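Local coordinates for protein nicking enzyme (Staphylococcus aureus, PDB 4HT4) that probably nicks plasmid DNA as the relaxase of conjugative transfer, with this chain being the MobA/MobL-family relaxase part that binds a DNA hairpin, at residues D47-N55 with I100-S111. The protein carries 1 engineered substitution. Numbering follows the deposited sequence.
Sequences DYSEILLPN and IELAKEFAESLS
Ile100 lays its CG2 methyl over one face of the Tyr48 ring: the carbon stands 3.8 Å from the ring centroid and 12° off the normal, which identifies a CH-pi contact. Ile100 CD1 also touches Tyr48 CD1. With CG anti to the backbone N, Tyr48 carries its ring over Ile100 and its hydroxyl near Lys104; Tyr48 OH donates a 2.9 Å hydrogen bond to Glu50 OE1. This oxygen lies in the ring plane, whereas the hydroxyl sits above the carboxylate, 61° out of its plane. Lys104 bends at chi3, bringing its CE to 3.4 Å from Glu50 OE1 and also against Tyr48 OH. Lys104 NZ remains 4.2 Å from Glu50 OE1, beyond a salt bridge, although the opposite charges probably attract. Leu52 divides its methyls between Ala107 CB (3.7 Å from CD1) and Glu108 CG (3.6 Å from CD2). Beyond the strand, Pro54 CA approaches Ser111 O, while Ser111 OG bonds back to Glu108 O. No hydrogen bond joins the segments; the axes of strand 48-52 and helix 100-108 approach to 9.7 Å at 22°. This is helix-on-edge-strand packing in the relaxase domain, the Tyr48 side chain about 12 Å from the nickel ion held by His122, His130 and His132. Strand 48-52 borders the five-stranded antiparallel sheet beside strand 117-122; helix 96-108 lies over one face there, nearly parallel to strand 48-52, backed by helix 162-182, where Phe106 meets Trp172 edge-to-face.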
loop_
_atom_site.group_PDB
_atom_site.type_symbol
_atom_site.label_atom_id
_atom_site.label_comp_id
_atom_site.label_asym_id
_atom_site.label_seq_id
_atom_site.Cartn_x
_atom_site.Cartn_y
_atom_site.Cartn_z
ATOM N N ASP A 47 -5.659 -8.634 -10.461
ATOM C CA ASP A 47 -4.763 -9.279 -11.415
ATOM C C ASP A 47 -3.387 -9.599 -10.832
ATOM O O ASP A 47 -2.668 -10.450 -11.358
ATOM C CB ASP A 47 -4.627 -8.422 -12.677
ATOM C CG ASP A 47 -5.969 -8.104 -13.309
ATOM O OD1 ASP A 47 -6.521 -8.979 -14.009
ATOM O OD2 ASP A 47 -6.469 -6.979 -13.108
ATOM N N TYR A 48 -3.023 -8.922 -9.748
ATOM C CA TYR A 48 -1.759 -9.202 -9.077
ATOM C C TYR A 48 -1.804 -8.814 -7.603
ATOM O O TYR A 48 -2.284 -7.737 -7.249
ATOM C CB TYR A 48 -0.604 -8.481 -9.775
ATOM C CG TYR A 48 0.762 -8.871 -9.259
ATOM C CD1 TYR A 48 1.417 -9.991 -9.752
ATOM C CD2 TYR A 48 1.399 -8.117 -8.282
ATOM C CE1 TYR A 48 2.667 -10.352 -9.286
ATOM C CE2 TYR A 48 2.651 -8.470 -7.809
ATOM C CZ TYR A 48 3.279 -9.589 -8.315
ATOM O OH TYR A 48 4.525 -9.946 -7.849
ATOM N N SER A 49 -1.304 -9.699 -6.748
ATOM C CA SER A 49 -1.257 -9.442 -5.314
ATOM C C SER A 49 0.066 -9.897 -4.719
ATOM O O SER A 49 0.573 -10.968 -5.054
ATOM C CB SER A 49 -2.417 -10.139 -4.601
ATOM O OG SER A 49 -3.657 -9.564 -4.965
ATOM N N GLU A 50 0.618 -9.078 -3.832
ATOM C CA GLU A 50 1.871 -9.406 -3.166
ATOM C C GLU A 50 2.042 -8.583 -1.895
ATOM O O GLU A 50 1.627 -7.426 -1.833
ATOM C CB GLU A 50 3.056 -9.163 -4.104
ATOM C CG GLU A 50 4.396 -9.606 -3.540
ATOM C CD GLU A 50 5.563 -9.178 -4.406
ATOM O OE1 GLU A 50 5.326 -8.513 -5.436
ATOM O OE2 GLU A 50 6.716 -9.503 -4.057
ATOM N N ILE A 51 2.650 -9.189 -0.881
ATOM C CA ILE A 51 3.001 -8.476 0.339
ATOM C C ILE A 51 4.513 -8.333 0.448
ATOM O O ILE A 51 5.241 -9.326 0.468
ATOM C CB ILE A 51 2.474 -9.185 1.591
ATOM C CG1 ILE A 51 0.948 -9.218 1.582
ATOM C CG2 ILE A 51 2.978 -8.487 2.844
ATOM C CD1 ILE A 51 0.354 -9.795 2.840
ATOM N N LEU A 52 4.977 -7.091 0.523
ATOM C CA LEU A 52 6.405 -6.813 0.568
ATOM C C LEU A 52 6.838 -6.396 1.970
ATOM O O LEU A 52 6.220 -5.531 2.590
ATOM C CB LEU A 52 6.762 -5.733 -0.452
ATOM C CG LEU A 52 6.095 -5.923 -1.814
ATOM C CD1 LEU A 52 4.951 -4.937 -1.995
ATOM C CD2 LEU A 52 7.105 -5.796 -2.938
ATOM N N LEU A 53 7.906 -7.018 2.458
ATOM C CA LEU A 53 8.366 -6.806 3.826
ATOM C C LEU A 53 9.682 -6.035 3.880
ATOM O O LEU A 53 10.466 -6.067 2.932
ATOM C CB LEU A 53 8.548 -8.150 4.529
ATOM C CG LEU A 53 7.371 -9.120 4.510
ATOM C CD1 LEU A 53 7.693 -10.326 5.371
ATOM C CD2 LEU A 53 6.107 -8.434 4.989
ATOM N N PRO A 54 9.927 -5.339 5.001
ATOM C CA PRO A 54 11.226 -4.699 5.232
ATOM C C PRO A 54 12.300 -5.731 5.563
ATOM O O PRO A 54 12.028 -6.933 5.532
ATOM C CB PRO A 54 10.960 -3.795 6.440
ATOM C CG PRO A 54 9.809 -4.434 7.140
ATOM C CD PRO A 54 8.953 -5.009 6.056
ATOM N N ASN A 55 13.504 -5.263 5.880
ATOM C CA ASN A 55 14.635 -6.150 6.135
ATOM C C ASN A 55 14.440 -7.063 7.340
ATOM O O ASN A 55 14.513 -8.287 7.218
ATOM C CB ASN A 55 15.919 -5.336 6.303
ATOM N N ILE A 100 3.620 -4.592 -13.700
ATOM C CA ILE A 100 3.845 -5.196 -12.395
ATOM C C ILE A 100 5.178 -4.746 -11.813
ATOM O O ILE A 100 5.242 -4.294 -10.669
ATOM C CB ILE A 100 3.819 -6.730 -12.473
ATOM C CG1 ILE A 100 2.405 -7.220 -12.783
ATOM C CG2 ILE A 100 4.308 -7.341 -11.171
ATOM C CD1 ILE A 100 2.311 -8.711 -12.994
ATOM N N GLU A 101 6.237 -4.868 -12.608
ATOM C CA GLU A 101 7.582 -4.516 -12.164
ATOM C C GLU A 101 7.685 -3.047 -11.768
ATOM O O GLU A 101 8.438 -2.692 -10.861
ATOM C CB GLU A 101 8.611 -4.845 -13.250
ATOM C CG GLU A 101 8.674 -6.319 -13.620
ATOM C CD GLU A 101 9.234 -7.186 -12.505
ATOM O OE1 GLU A 101 8.988 -8.410 -12.525
ATOM O OE2 GLU A 101 9.929 -6.649 -11.616
ATOM N N LEU A 102 6.921 -2.200 -12.449
ATOM C CA LEU A 102 6.883 -0.778 -12.133
ATOM C C LEU A 102 6.283 -0.545 -10.752
ATOM O O LEU A 102 6.877 0.130 -9.912
ATOM C CB LEU A 102 6.081 -0.017 -13.190
ATOM C CG LEU A 102 5.758 1.442 -12.870
ATOM C CD1 LEU A 102 7.035 2.240 -12.677
ATOM C CD2 LEU A 102 4.897 2.056 -13.964
ATOM N N ALA A 103 5.101 -1.111 -10.525
ATOM C CA ALA A 103 4.415 -0.965 -9.249
ATOM C C ALA A 103 5.163 -1.688 -8.135
ATOM O O ALA A 103 5.132 -1.264 -6.980
ATOM C CB ALA A 103 2.989 -1.478 -9.352
ATOM N N LYS A 104 5.832 -2.782 -8.486
ATOM C CA LYS A 104 6.591 -3.551 -7.510
ATOM C C LYS A 104 7.783 -2.756 -6.985
ATOM O O LYS A 104 8.100 -2.812 -5.797
ATOM C CB LYS A 104 7.070 -4.876 -8.109
ATOM C CG LYS A 104 7.902 -5.709 -7.147
ATOM C CD LYS A 104 8.519 -6.923 -7.822
ATOM C CE LYS A 104 7.532 -8.074 -7.924
ATOM N NZ LYS A 104 8.203 -9.318 -8.400
ATOM N N GLU A 105 8.437 -2.011 -7.871
ATOM C CA GLU A 105 9.626 -1.253 -7.490
ATOM C C GLU A 105 9.305 -0.114 -6.528
ATOM O O GLU A 105 10.000 0.079 -5.529
ATOM C CB GLU A 105 10.351 -0.706 -8.720
ATOM C CG GLU A 105 11.576 0.128 -8.372
ATOM C CD GLU A 105 12.395 0.513 -9.585
ATOM O OE1 GLU A 105 12.071 0.046 -10.697
ATOM O OE2 GLU A 105 13.365 1.283 -9.424
ATOM N N PHE A 106 8.256 0.642 -6.832
ATOM C CA PHE A 106 7.861 1.763 -5.990
ATOM C C PHE A 106 7.393 1.284 -4.622
ATOM O O PHE A 106 7.588 1.964 -3.614
ATOM C CB PHE A 106 6.759 2.580 -6.664
ATOM C CG PHE A 106 6.256 3.717 -5.825
ATOM C CD1 PHE A 106 6.996 4.879 -5.701
ATOM C CD2 PHE A 106 5.048 3.624 -5.155
ATOM C CE1 PHE A 106 6.541 5.928 -4.929
ATOM C CE2 PHE A 106 4.587 4.672 -4.381
ATOM C CZ PHE A 106 5.334 5.825 -4.269
ATOM N N ALA A 107 6.770 0.111 -4.595
ATOM C CA ALA A 107 6.301 -0.474 -3.347
ATOM C C ALA A 107 7.479 -0.885 -2.470
ATOM O O ALA A 107 7.421 -0.777 -1.246
ATOM C CB ALA A 107 5.405 -1.667 -3.627
ATOM N N GLU A 108 8.548 -1.355 -3.107
ATOM C CA GLU A 108 9.747 -1.771 -2.391
ATOM C C GLU A 108 10.507 -0.571 -1.842
ATOM O O GLU A 108 11.296 -0.701 -0.906
ATOM C CB GLU A 108 10.651 -2.608 -3.296
ATOM C CG GLU A 108 10.118 -4.003 -3.554
ATOM C CD GLU A 108 10.913 -4.747 -4.604
ATOM O OE1 GLU A 108 11.683 -4.097 -5.341
ATOM O OE2 GLU A 108 10.766 -5.984 -4.691
ATOM N N SER A 109 10.266 0.597 -2.428
ATOM C CA SER A 109 10.873 1.826 -1.936
ATOM C C SER A 109 10.163 2.291 -0.669
ATOM O O SER A 109 10.671 3.140 0.061
ATOM C CB SER A 109 10.827 2.919 -3.005
ATOM O OG SER A 109 9.492 3.263 -3.331
ATOM N N LEU A 110 8.986 1.727 -0.417
ATOM C CA LEU A 110 8.238 2.022 0.798
ATOM C C LEU A 110 8.609 1.040 1.903
ATOM O O LEU A 110 8.702 1.411 3.073
ATOM C CB LEU A 110 6.734 1.967 0.534
ATOM C CG LEU A 110 6.177 2.990 -0.453
ATOM C CD1 LEU A 110 4.671 2.838 -0.587
ATOM C CD2 LEU A 110 6.540 4.398 -0.014
ATOM N N SER A 111 8.828 -0.215 1.523
ATOM C CA SER A 111 9.225 -1.241 2.480
ATOM C C SER A 111 10.677 -1.053 2.906
ATOM O O SER A 111 11.154 -1.710 3.831
ATOM C CB SER A 111 9.022 -2.639 1.893
ATOM O OG SER A 111 9.894 -2.871 0.802
#